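Local coordinates for aminopeptidase N (Francisella tularensis subsp. tularensis, PDB 5DLL), which probably helps degrade intracellular peptides, releasing N-terminal amino acids, preferably alanine, as a zinc-dependent aminopeptidase of the peptidase M1 family, at residues 240-243 with 244-248; 308-311 with 312-315; 852-855 with 856-859. One frame throughout, in Å; residues are numbered along the deposited sequence.

Interaction 1: 240-243 with 244-248; sequences QAVK and DSMKW
Asp-244 sits one helical turn after Gln-240, in helix 236-253, the connection of a beta-alpha-beta crossover between parallel strands 220-227 and 261-267. Its N-H reaches Gln-240 O at 2.9 Å in a nearly straight bond (169°). The two side chains cross at about a right angle on the partly exposed flank. Because the Gln-240 chain bends at chi2 (54°), NE2 turns back to Asp-244 OD1 for a weak bond of 3.4 Å, with the amide and carboxylate planes 45° apart.

Ser-245 is buried. Its N donates to Ala-241 O at 3.0 Å, coming from above the carbonyl plane, and its hydroxyl also turns to that oxygen, although at a modelled spacing too short to be trusted. Next comes Met-246, whose N bonds to Val-242 O. Its side chain runs alongside that of Val-242, both pointing the same way, and SD meets CG1 of Val-242 at 4.1 Å. The pair packs on Leu-223 of strand 220-227, with Val-307 and Tyr-311 of helix 297-312 also touching it.

Lys-247 and Lys-243 are joined through the backbone, while their ammonium groups go separate ways, NZ of Lys-243 to Asp-211 and NZ of Lys-247 to Asp-251. The bond between them is Lys-247 N to Lys-243 O, 3.1 Å long.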
ATOM      1  N   GLN A 240      -0.567  17.292  11.345  1.00 40.85           N
ATOM      2  CA  GLN A 240      -1.656  17.768  10.501  1.00 44.04           C
ATOM      3  C   GLN A 240      -2.422  16.608   9.866  1.00 43.28           C
ATOM      4  O   GLN A 240      -3.649  16.641   9.805  1.00 51.28           O
ATOM      5  CB  GLN A 240      -1.135  18.716   9.415  1.00 47.73           C
ATOM      6  CG  GLN A 240      -2.220  19.568   8.775  1.00 49.86           C
ATOM      7  CD  GLN A 240      -3.027  20.342   9.803  1.00 53.80           C
ATOM      8  OE1 GLN A 240      -2.472  21.073  10.627  1.00 49.91           O
ATOM      9  NE2 GLN A 240      -4.346  20.169   9.769  1.00 47.26           N
ATOM     10  N   ALA A 241      -1.698  15.589   9.405  1.00 43.74           N
ATOM     11  CA  ALA A 241      -2.317  14.380   8.848  1.00 43.47           C
ATOM     12  C   ALA A 241      -3.207  13.658   9.861  1.00 44.47           C
ATOM     13  O   ALA A 241      -4.199  13.034   9.479  1.00 47.26           O
ATOM     14  CB  ALA A 241      -1.256  13.432   8.314  1.00 40.85           C
ATOM     15  N   VAL A 242      -2.860  13.751  11.143  1.00 40.09           N
ATOM     16  CA  VAL A 242      -3.684  13.180  12.214  1.00 39.17           C
ATOM     17  C   VAL A 242      -5.006  13.943  12.352  1.00 38.53           C
ATOM     18  O   VAL A 242      -6.068  13.339  12.535  1.00 42.38           O
ATOM     19  CB  VAL A 242      -2.934  13.182  13.564  1.00 38.52           C
ATOM     20  CG1 VAL A 242      -3.848  12.748  14.705  1.00 34.58           C
ATOM     21  CG2 VAL A 242      -1.714  12.274  13.494  1.00 43.00           C
ATOM     22  N   LYS A 243      -4.936  15.266  12.263  1.00 33.30           N
ATOM     23  CA  LYS A 243      -6.135  16.106  12.344  1.00 34.94           C
ATOM     24  C   LYS A 243      -7.046  15.915  11.132  1.00 32.16           C
ATOM     25  O   LYS A 243      -8.266  15.828  11.272  1.00 34.19           O
ATOM     26  CB  LYS A 243      -5.742  17.577  12.469  1.00 35.39           C
ATOM     27  CG  LYS A 243      -4.996  17.911  13.753  1.00 36.76           C
ATOM     28  CD  LYS A 243      -4.558  19.365  13.761  1.00 37.73           C
ATOM     29  CE  LYS A 243      -3.950  19.753  15.099  1.00 39.86           C
ATOM     30  NZ  LYS A 243      -3.121  20.982  14.978  1.00 42.90           N
ATOM     31  N   ASP A 244      -6.445  15.850   9.948  1.00 33.64           N
ATOM     32  CA  ASP A 244      -7.177  15.573   8.707  1.00 38.56           C
ATOM     33  C   ASP A 244      -7.855  14.202   8.768  1.00 38.01           C
ATOM     34  O   ASP A 244      -8.988  14.044   8.315  1.00 35.74           O
ATOM     35  CB  ASP A 244      -6.236  15.601   7.491  1.00 46.07           C
ATOM     36  CG  ASP A 244      -5.472  16.923   7.342  1.00 61.05           C
ATOM     37  OD1 ASP A 244      -5.999  17.998   7.724  1.00 50.95           O
ATOM     38  OD2 ASP A 244      -4.331  16.874   6.828  1.00 67.00           O
ATOM     39  N   SER A 245      -7.142  13.219   9.319  1.00 37.24           N
ATOM     40  CA  SER A 245      -7.650  11.854   9.457  1.00 36.65           C
ATOM     41  C   SER A 245      -8.843  11.787  10.396  1.00 34.54           C
ATOM     42  O   SER A 245      -9.863  11.183  10.072  1.00 30.53           O
ATOM     43  CB  SER A 245      -6.559  10.929   9.998  1.00 34.47           C
ATOM     44  OG  SER A 245      -5.413  10.950   9.170  1.00 39.35           O
ATOM     45  N   MET A 246      -8.689  12.396  11.567  1.00 36.69           N
ATOM     46  CA  MET A 246      -9.714  12.372  12.604  1.00 37.86           C
ATOM     47  C   MET A 246     -11.006  13.030  12.132  1.00 40.01           C
ATOM     48  O   MET A 246     -12.095  12.483  12.325  1.00 51.85           O
ATOM     49  CB  MET A 246      -9.205  13.070  13.870  1.00 39.77           C
ATOM     50  CG  MET A 246      -8.422  12.173  14.813  1.00 40.82           C
ATOM     51  SD  MET A 246      -7.663  13.077  16.177  1.00 47.49           S
ATOM     52  CE  MET A 246      -7.641  11.815  17.446  1.00 52.21           C
ATOM     53  N   LYS A 247     -10.868  14.204  11.519  1.00 42.32           N
ATOM     54  CA  LYS A 247     -12.005  14.975  11.006  1.00 39.42           C
ATOM     55  C   LYS A 247     -12.733  14.257   9.874  1.00 39.15           C
ATOM     56  O   LYS A 247     -13.961  14.275   9.816  1.00 42.06           O
ATOM     57  CB  LYS A 247     -11.524  16.344  10.521  1.00 41.33           C
ATOM     58  CG  LYS A 247     -12.603  17.234   9.923  1.00 43.11           C
ATOM     59  CD  LYS A 247     -12.033  18.596   9.554  1.00 49.09           C
ATOM     60  CE  LYS A 247     -12.930  19.336   8.572  1.00 57.58           C
ATOM     61  NZ  LYS A 247     -14.293  19.578   9.119  1.00 65.40           N
ATOM     62  N   TRP A 248     -11.974  13.634   8.976  1.00 34.42           N
ATOM     63  CA  TRP A 248     -12.552  12.955   7.822  1.00 35.82           C
ATOM     64  C   TRP A 248     -13.360  11.739   8.244  1.00 35.92           C
ATOM     65  O   TRP A 248     -14.371  11.403   7.623  1.00 38.64           O
ATOM     66  CB  TRP A 248     -11.459  12.528   6.849  1.00 37.01           C
ATOM     67  CG  TRP A 248     -11.981  11.767   5.678  1.00 38.08           C
ATOM     68  CD1 TRP A 248     -12.499  12.282   4.530  1.00 40.35           C
ATOM     69  CD2 TRP A 248     -12.036  10.343   5.539  1.00 38.98           C
ATOM     70  NE1 TRP A 248     -12.873  11.269   3.680  1.00 43.30           N
ATOM     71  CE2 TRP A 248     -12.596  10.066   4.276  1.00 41.04           C
ATOM     72  CE3 TRP A 248     -11.657   9.273   6.358  1.00 39.40           C
ATOM     73  CZ2 TRP A 248     -12.788   8.761   3.810  1.00 39.28           C
ATOM     74  CZ3 TRP A 248     -11.854   7.976   5.893  1.00 37.48           C
ATOM     75  CH2 TRP A 248     -12.413   7.735   4.632  1.00 36.11           C
TER

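Interaction 2: 308-311 with 312-315; sequences GHEY and FHNW. With ZN (zinc ion), chain B.
Phe-312 lays one face of its ring over the carbonyl of Gly-308, whose O stands 3.0 Å above the ring plane, offset toward the rim. With CG beside the backbone N (chi1 -55°), the ring folds back along the helix, and Gly-308 CA adds an off-centre CH-pi contact 4.2 Å from the ring centroid. The same Gly-308 O accepts the N-H of Phe-312 at 3.0 Å. It thus meets both the backbone and the ring of one residue. Trp-248 and Phe-342 continue the aromatic packing around this ring. Tyr-311 crosses Phe-312 at about a right angle, presenting its ring edge, with CD2 against Phe-312 CD1 at 3.7 Å.

On another side of the helix, His-309 and His-313 converge on the zinc ion. Together with Glu-310 they form the HExxH signature of the M1 metallopeptidases, and Glu-332 from helix 328-346 joins them on the metal. His-309 NE2 and His-313 NE2 each bind zinc at 2.2 Å. The two rings meet obliquely, their planes 80° apart. Each has its other nitrogen tied by a second-shell partner, ND1 of His-309 to Asp-339 and ND1 of His-313 to Thr-316 O, which helps fix the ring rotation. Glu-310 runs alongside His-313, and its OE1 lies at the ring edge, 3.7 Å from CD2.

The backbone bonding is looser past Phe-312: His-313 N makes weak bonds to the carbonyls of His-309 and Glu-310, and Asn-314 N turns to Tyr-311 O. One water links the side chains across this turn, accepting from Asn-314 ND2 at 2.9 Å and bonding weakly to Tyr-311 OH. Asp-258 takes a further bond from that amide nitrogen.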
ATOM      1  N   GLY A 308      -3.071   8.331   7.918  1.00 35.62           N
ATOM      2  CA  GLY A 308      -4.486   8.052   7.737  1.00 33.23           C
ATOM      3  C   GLY A 308      -4.798   6.588   7.965  1.00 34.03           C
ATOM      4  O   GLY A 308      -5.575   6.243   8.858  1.00 30.41           O
ATOM      5  N   HIS A 309      -4.164   5.733   7.169  1.00 33.44           N
ATOM      6  CA  HIS A 309      -4.431   4.300   7.184  1.00 32.39           C
ATOM      7  C   HIS A 309      -4.390   3.714   8.590  1.00 33.19           C
ATOM      8  O   HIS A 309      -5.275   2.958   8.982  1.00 34.07           O
ATOM      9  CB  HIS A 309      -3.420   3.577   6.295  1.00 32.45           C
ATOM     10  CG  HIS A 309      -3.524   2.085   6.351  1.00 32.16           C
ATOM     11  ND1 HIS A 309      -4.100   1.340   5.346  1.00 36.54           N
ATOM     12  CD2 HIS A 309      -3.123   1.200   7.292  1.00 33.42           C
ATOM     13  CE1 HIS A 309      -4.049   0.059   5.665  1.00 35.85           C
ATOM     14  NE2 HIS A 309      -3.464  -0.053   6.843  1.00 36.67           N
ATOM     15  N   GLU A 310      -3.355   4.059   9.345  1.00 35.30           N
ATOM     16  CA  GLU A 310      -3.187   3.502  10.679  1.00 37.43           C
ATOM     17  C   GLU A 310      -4.239   4.049  11.646  1.00 36.70           C
ATOM     18  O   GLU A 310      -4.714   3.308  12.510  1.00 38.55           O
ATOM     19  CB  GLU A 310      -1.767   3.747  11.214  1.00 42.49           C
ATOM     20  CG  GLU A 310      -0.633   3.176  10.355  1.00 47.95           C
ATOM     21  CD  GLU A 310      -0.752   1.683  10.057  1.00 51.10           C
ATOM     22  OE1 GLU A 310      -1.279   0.928  10.900  1.00 51.12           O
ATOM     23  OE2 GLU A 310      -0.305   1.255   8.967  1.00 55.76           O
ATOM     24  N   TYR A 311      -4.614   5.324  11.504  1.00 34.74           N
ATOM     25  CA  TYR A 311      -5.677   5.891  12.345  1.00 36.46           C
ATOM     26  C   TYR A 311      -7.020   5.188  12.091  1.00 36.19           C
ATOM     27  O   TYR A 311      -7.801   4.959  13.024  1.00 36.91           O
ATOM     28  CB  TYR A 311      -5.829   7.416  12.155  1.00 42.39           C
ATOM     29  CG  TYR A 311      -7.028   7.975  12.910  1.00 41.55           C
ATOM     30  CD1 TYR A 311      -6.962   8.218  14.279  1.00 42.85           C
ATOM     31  CD2 TYR A 311      -8.245   8.206  12.260  1.00 42.78           C
ATOM     32  CE1 TYR A 311      -8.063   8.696  14.980  1.00 48.28           C
ATOM     33  CE2 TYR A 311      -9.351   8.681  12.952  1.00 42.36           C
ATOM     34  CZ  TYR A 311      -9.256   8.925  14.311  1.00 44.92           C
ATOM     35  OH  TYR A 311     -10.346   9.400  15.005  1.00 47.04           O
ATOM     36  N   PHE A 312      -7.277   4.834  10.836  1.00 36.48           N
ATOM     37  CA  PHE A 312      -8.550   4.217  10.456  1.00 33.97           C
ATOM     38  C   PHE A 312      -8.706   2.814  11.040  1.00 34.25           C
ATOM     39  O   PHE A 312      -9.826   2.386  11.311  1.00 34.30           O
ATOM     40  CB  PHE A 312      -8.723   4.232   8.930  1.00 32.36           C
ATOM     41  CG  PHE A 312      -8.608   5.612   8.323  1.00 32.72           C
ATOM     42  CD1 PHE A 312      -9.118   6.731   8.985  1.00 32.37           C
ATOM     43  CD2 PHE A 312      -7.983   5.800   7.100  1.00 31.49           C
ATOM     44  CE1 PHE A 312      -8.999   7.995   8.446  1.00 31.01           C
ATOM     45  CE2 PHE A 312      -7.865   7.066   6.554  1.00 31.44           C
ATOM     46  CZ  PHE A 312      -8.375   8.163   7.227  1.00 32.27           C
ATOM     47  N   HIS A 313      -7.595   2.116  11.281  1.00 34.88           N
ATOM     48  CA  HIS A 313      -7.646   0.823  11.988  1.00 37.99           C
ATOM     49  C   HIS A 313      -8.299   0.917  13.364  1.00 40.73           C
ATOM     50  O   HIS A 313      -8.850  -0.070  13.846  1.00 43.17           O
ATOM     51  CB  HIS A 313      -6.254   0.204  12.157  1.00 38.17           C
ATOM     52  CG  HIS A 313      -5.785  -0.569  10.967  1.00 34.55           C
ATOM     53  ND1 HIS A 313      -6.524  -1.584  10.402  1.00 34.49           N
ATOM     54  CD2 HIS A 313      -4.647  -0.481  10.241  1.00 35.92           C
ATOM     55  CE1 HIS A 313      -5.866  -2.083   9.371  1.00 36.13           C
ATOM     56  NE2 HIS A 313      -4.724  -1.431   9.253  1.00 37.99           N
ATOM     57  N   ASN A 314      -8.232   2.090  13.996  1.00 44.59           N
ATOM     58  CA  ASN A 314      -8.832   2.286  15.317  1.00 41.89           C
ATOM     59  C   ASN A 314     -10.237   1.703  15.429  1.00 38.20           C
ATOM     60  O   ASN A 314     -10.595   1.158  16.470  1.00 38.74           O
ATOM     61  CB  ASN A 314      -8.871   3.766  15.697  1.00 40.88           C
ATOM     62  CG  ASN A 314      -9.242   3.975  17.151  1.00 40.69           C
ATOM     63  OD1 ASN A 314      -8.591   3.436  18.034  1.00 44.24           O
ATOM     64  ND2 ASN A 314     -10.292   4.755  17.406  1.00 41.74           N
ATOM     65  N   TRP A 315     -11.026   1.830  14.367  1.00 35.53           N
ATOM     66  CA  TRP A 315     -12.349   1.206  14.316  1.00 35.26           C
ATOM     67  C   TRP A 315     -12.308  -0.092  13.519  1.00 32.76           C
ATOM     68  O   TRP A 315     -12.742  -1.129  14.011  1.00 30.57           O
ATOM     69  CB  TRP A 315     -13.405   2.177  13.759  1.00 35.18           C
ATOM     70  CG  TRP A 315     -13.870   3.148  14.801  1.00 34.98           C
ATOM     71  CD1 TRP A 315     -13.395   4.408  15.018  1.00 33.80           C
ATOM     72  CD2 TRP A 315     -14.870   2.918  15.802  1.00 36.86           C
ATOM     73  NE1 TRP A 315     -14.044   4.982  16.086  1.00 33.24           N
ATOM     74  CE2 TRP A 315     -14.955   4.089  16.584  1.00 35.24           C
ATOM     75  CE3 TRP A 315     -15.705   1.835  16.110  1.00 36.90           C
ATOM     76  CZ2 TRP A 315     -15.845   4.210  17.653  1.00 36.19           C
ATOM     77  CZ3 TRP A 315     -16.590   1.959  17.170  1.00 36.23           C
ATOM     78  CH2 TRP A 315     -16.653   3.137  17.928  1.00 36.27           C
TER
HETATM   79 ZN    ZN B 901      -3.074  -1.869   7.941  1.00 40.06          ZN
HETATM   80  O   HOH W   1     -11.254   6.685  15.470  0.50  2.81           O

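Interaction 3: 852-855 with 856-859; sequences NPSK and NVFE
Pro-853 and Phe-858 meet around the N-cap of helix 855-866, the last helix of the all-helical C-terminal domain. Ser-854 is the N-cap, and the apolar pairing of the residue before it with the fourth residue after it is a hydrophobic staple.

The apolar contacts come from the proline ring. Its CG rests on Phe-858 CB at 3.9 Å, and the two side chains lie at an oblique angle to each other. With Phe-858 CG anti to its own backbone nitrogen (chi1 -177°), the phenyl ring is carried outward from the helix, so that Pro-853 CD approaches it at the edge, near its plane, 4.1 Å from CD1. On the same proline CB touches Val-857 CG1, also at 3.9 Å. Val-857 is the buried member of the group. It packs on Ala-820 of helix 817-824 and Ile-848 of helix 835-849, seating the start of this helix against its neighbours.

Hydrogen bonding starts at the cap itself. Ser-854 O accepts from Phe-858 N at 3.0 Å, with an N-H...O angle of 165°, closing the first turn. The serine hydroxyl lies between backbone N and carbonyl carbon (chi1 62°) and bonds to Asp-813 of helix 800-815, so it ties the cap to another helix. Within the turn, OG lies 3.6 Å from Val-857 CG2. The next backbone bond, from Glu-859 N to Lys-855 O, is less certain because that oxygen is crowded in the model.

Charge enters at the exposed flank, where Lys-855 and Glu-859 are one turn apart. The position of Glu-859 CG is doubtful, so any contact between their aliphatic parts is not firm. The opposite charges come near without touching, with Lys-855 NZ 4.6 Å from Glu-859 OE2.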
ATOM      1  N   ASN A 852      29.005 -19.387  -6.236  1.00 43.70           N
ATOM      2  CA  ASN A 852      28.860 -19.736  -4.823  1.00 43.46           C
ATOM      3  C   ASN A 852      28.345 -18.564  -3.993  1.00 42.39           C
ATOM      4  O   ASN A 852      29.092 -17.959  -3.220  1.00 41.30           O
ATOM      5  CB  ASN A 852      30.182 -20.264  -4.251  1.00 41.84           C
ATOM      6  CG  ASN A 852      30.043 -20.777  -2.826  1.00 42.54           C
ATOM      7  OD1 ASN A 852      28.985 -21.273  -2.421  1.00 41.14           O
ATOM      8  ND2 ASN A 852      31.114 -20.653  -2.053  1.00 46.36           N
ATOM      9  N   PRO A 853      27.060 -18.229  -4.165  1.00 45.61           N
ATOM     10  CA  PRO A 853      26.441 -17.208  -3.345  1.00 42.61           C
ATOM     11  C   PRO A 853      25.882 -17.819  -2.069  1.00 44.80           C
ATOM     12  O   PRO A 853      25.973 -19.036  -1.870  1.00 55.72           O
ATOM     13  CB  PRO A 853      25.314 -16.707  -4.236  1.00 44.01           C
ATOM     14  CG  PRO A 853      24.898 -17.909  -5.014  1.00 45.87           C
ATOM     15  CD  PRO A 853      26.111 -18.793  -5.143  1.00 48.15           C
ATOM     16  N   SER A 854      25.312 -16.976  -1.216  1.00 41.42           N
ATOM     17  CA  SER A 854      24.623 -17.432  -0.018  1.00 41.00           C
ATOM     18  C   SER A 854      23.499 -18.390  -0.391  1.00 44.35           C
ATOM     19  O   SER A 854      23.046 -18.420  -1.539  1.00 40.34           O
ATOM     20  CB  SER A 854      24.043 -16.241   0.749  1.00 42.63           C
ATOM     21  OG  SER A 854      23.076 -15.544  -0.028  1.00 38.50           O
ATOM     22  N   LYS A 855      23.059 -19.170   0.592  1.00 51.68           N
ATOM     23  CA  LYS A 855      21.957 -20.110   0.409  1.00 53.59           C
ATOM     24  C   LYS A 855      20.722 -19.399  -0.147  1.00 52.67           C
ATOM     25  O   LYS A 855      20.152 -19.837  -1.136  1.00 47.40           O
ATOM     26  CB  LYS A 855      21.633 -20.799   1.740  1.00 59.34           C
ATOM     27  CG  LYS A 855      20.408 -21.701   1.719  1.00 70.08           C
ATOM     28  CD  LYS A 855      20.266 -22.463   3.029  1.00 82.04           C
ATOM     29  CE  LYS A 855      18.834 -22.923   3.267  1.00 92.10           C
ATOM     30  NZ  LYS A 855      17.891 -21.787   3.481  1.00 92.58           N
ATOM     31  N   ASN A 856      20.338 -18.292   0.488  1.00 59.19           N
ATOM     32  CA  ASN A 856      19.156 -17.504   0.101  1.00 62.32           C
ATOM     33  C   ASN A 856      19.111 -17.203  -1.404  1.00 50.78           C
ATOM     34  O   ASN A 856      18.143 -17.547  -2.090  1.00 48.07           O
ATOM     35  CB  ASN A 856      19.125 -16.191   0.914  1.00 69.78           C
ATOM     36  CG  ASN A 856      17.824 -15.408   0.746  1.00 84.08           C
ATOM     37  OD1 ASN A 856      16.834 -15.915   0.216  1.00105.62           O
ATOM     38  ND2 ASN A 856      17.826 -14.160   1.210  1.00 77.62           N
ATOM     39  N   VAL A 857      20.175 -16.580  -1.899  1.00 41.08           N
ATOM     40  CA  VAL A 857      20.295 -16.190  -3.304  1.00 36.36           C
ATOM     41  C   VAL A 857      20.407 -17.398  -4.241  1.00 39.68           C
ATOM     42  O   VAL A 857      19.804 -17.406  -5.319  1.00 39.50           O
ATOM     43  CB  VAL A 857      21.522 -15.272  -3.506  1.00 34.20           C
ATOM     44  CG1 VAL A 857      21.811 -15.048  -4.984  1.00 31.54           C
ATOM     45  CG2 VAL A 857      21.318 -13.950  -2.776  1.00 32.65           C
ATOM     46  N   PHE A 858      21.194 -18.399  -3.839  1.00 41.30           N
ATOM     47  CA  PHE A 858      21.338 -19.638  -4.608  1.00 39.17           C
ATOM     48  C   PHE A 858      19.987 -20.324  -4.825  1.00 41.41           C
ATOM     49  O   PHE A 858      19.720 -20.831  -5.910  1.00 45.53           O
ATOM     50  CB  PHE A 858      22.311 -20.611  -3.915  1.00 42.22           C
ATOM     51  CG  PHE A 858      22.553 -21.878  -4.693  1.00 41.33           C
ATOM     52  CD1 PHE A 858      23.534 -21.930  -5.675  1.00 40.85           C
ATOM     53  CD2 PHE A 858      21.783 -23.011  -4.462  1.00 40.91           C
ATOM     54  CE1 PHE A 858      23.745 -23.086  -6.410  1.00 38.50           C
ATOM     55  CE2 PHE A 858      21.988 -24.170  -5.196  1.00 40.90           C
ATOM     56  CZ  PHE A 858      22.970 -24.206  -6.172  1.00 39.54           C
ATOM     57  N   GLU A 859      19.147 -20.336  -3.791  1.00 47.86           N
ATOM     58  CA  GLU A 859      17.838 -21.003  -3.838  1.00 57.14           C
ATOM     59  C   GLU A 859      16.884 -20.296  -4.798  1.00 56.40           C
ATOM     60  O   GLU A 859      16.292 -20.922  -5.676  1.00 50.99           O
ATOM     61  CB  GLU A 859      17.201 -21.043  -2.439  1.00 66.05           C
ATOM     62  CG  GLU A 859      18.020 -21.769  -1.375  1.00 76.74           C
ATOM     63  CD  GLU A 859      17.532 -23.173  -1.076  1.00 87.08           C
ATOM     64  OE1 GLU A 859      18.314 -24.126  -1.280  1.00 85.28           O
ATOM     65  OE2 GLU A 859      16.375 -23.320  -0.628  1.00 95.81           O
TER

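Interaction 1, on helix 236-253, and interaction 2, at the end of helix 297-312, touch directly within the M1 catalytic domain, their centres about 11 Å apart. Ser-245 OG packs against Gly-308 CA at 3.4 Å, and Trp-248 CE3 meets Phe-312 CZ at 3.6 Å. Helix 236-253 thus backs the HExxH segment, which supplies two of the three protein zinc ligands: the side chain of Ser-245 lies about 8 Å from that of His-309 and about 13 Å from the zinc ion. Interaction 3 stands apart in the C-terminal helical domain, its centre about 46 Å from that of interaction 1 and about 39 Å from that of interaction 2 (nearest atoms about 25 Å apart).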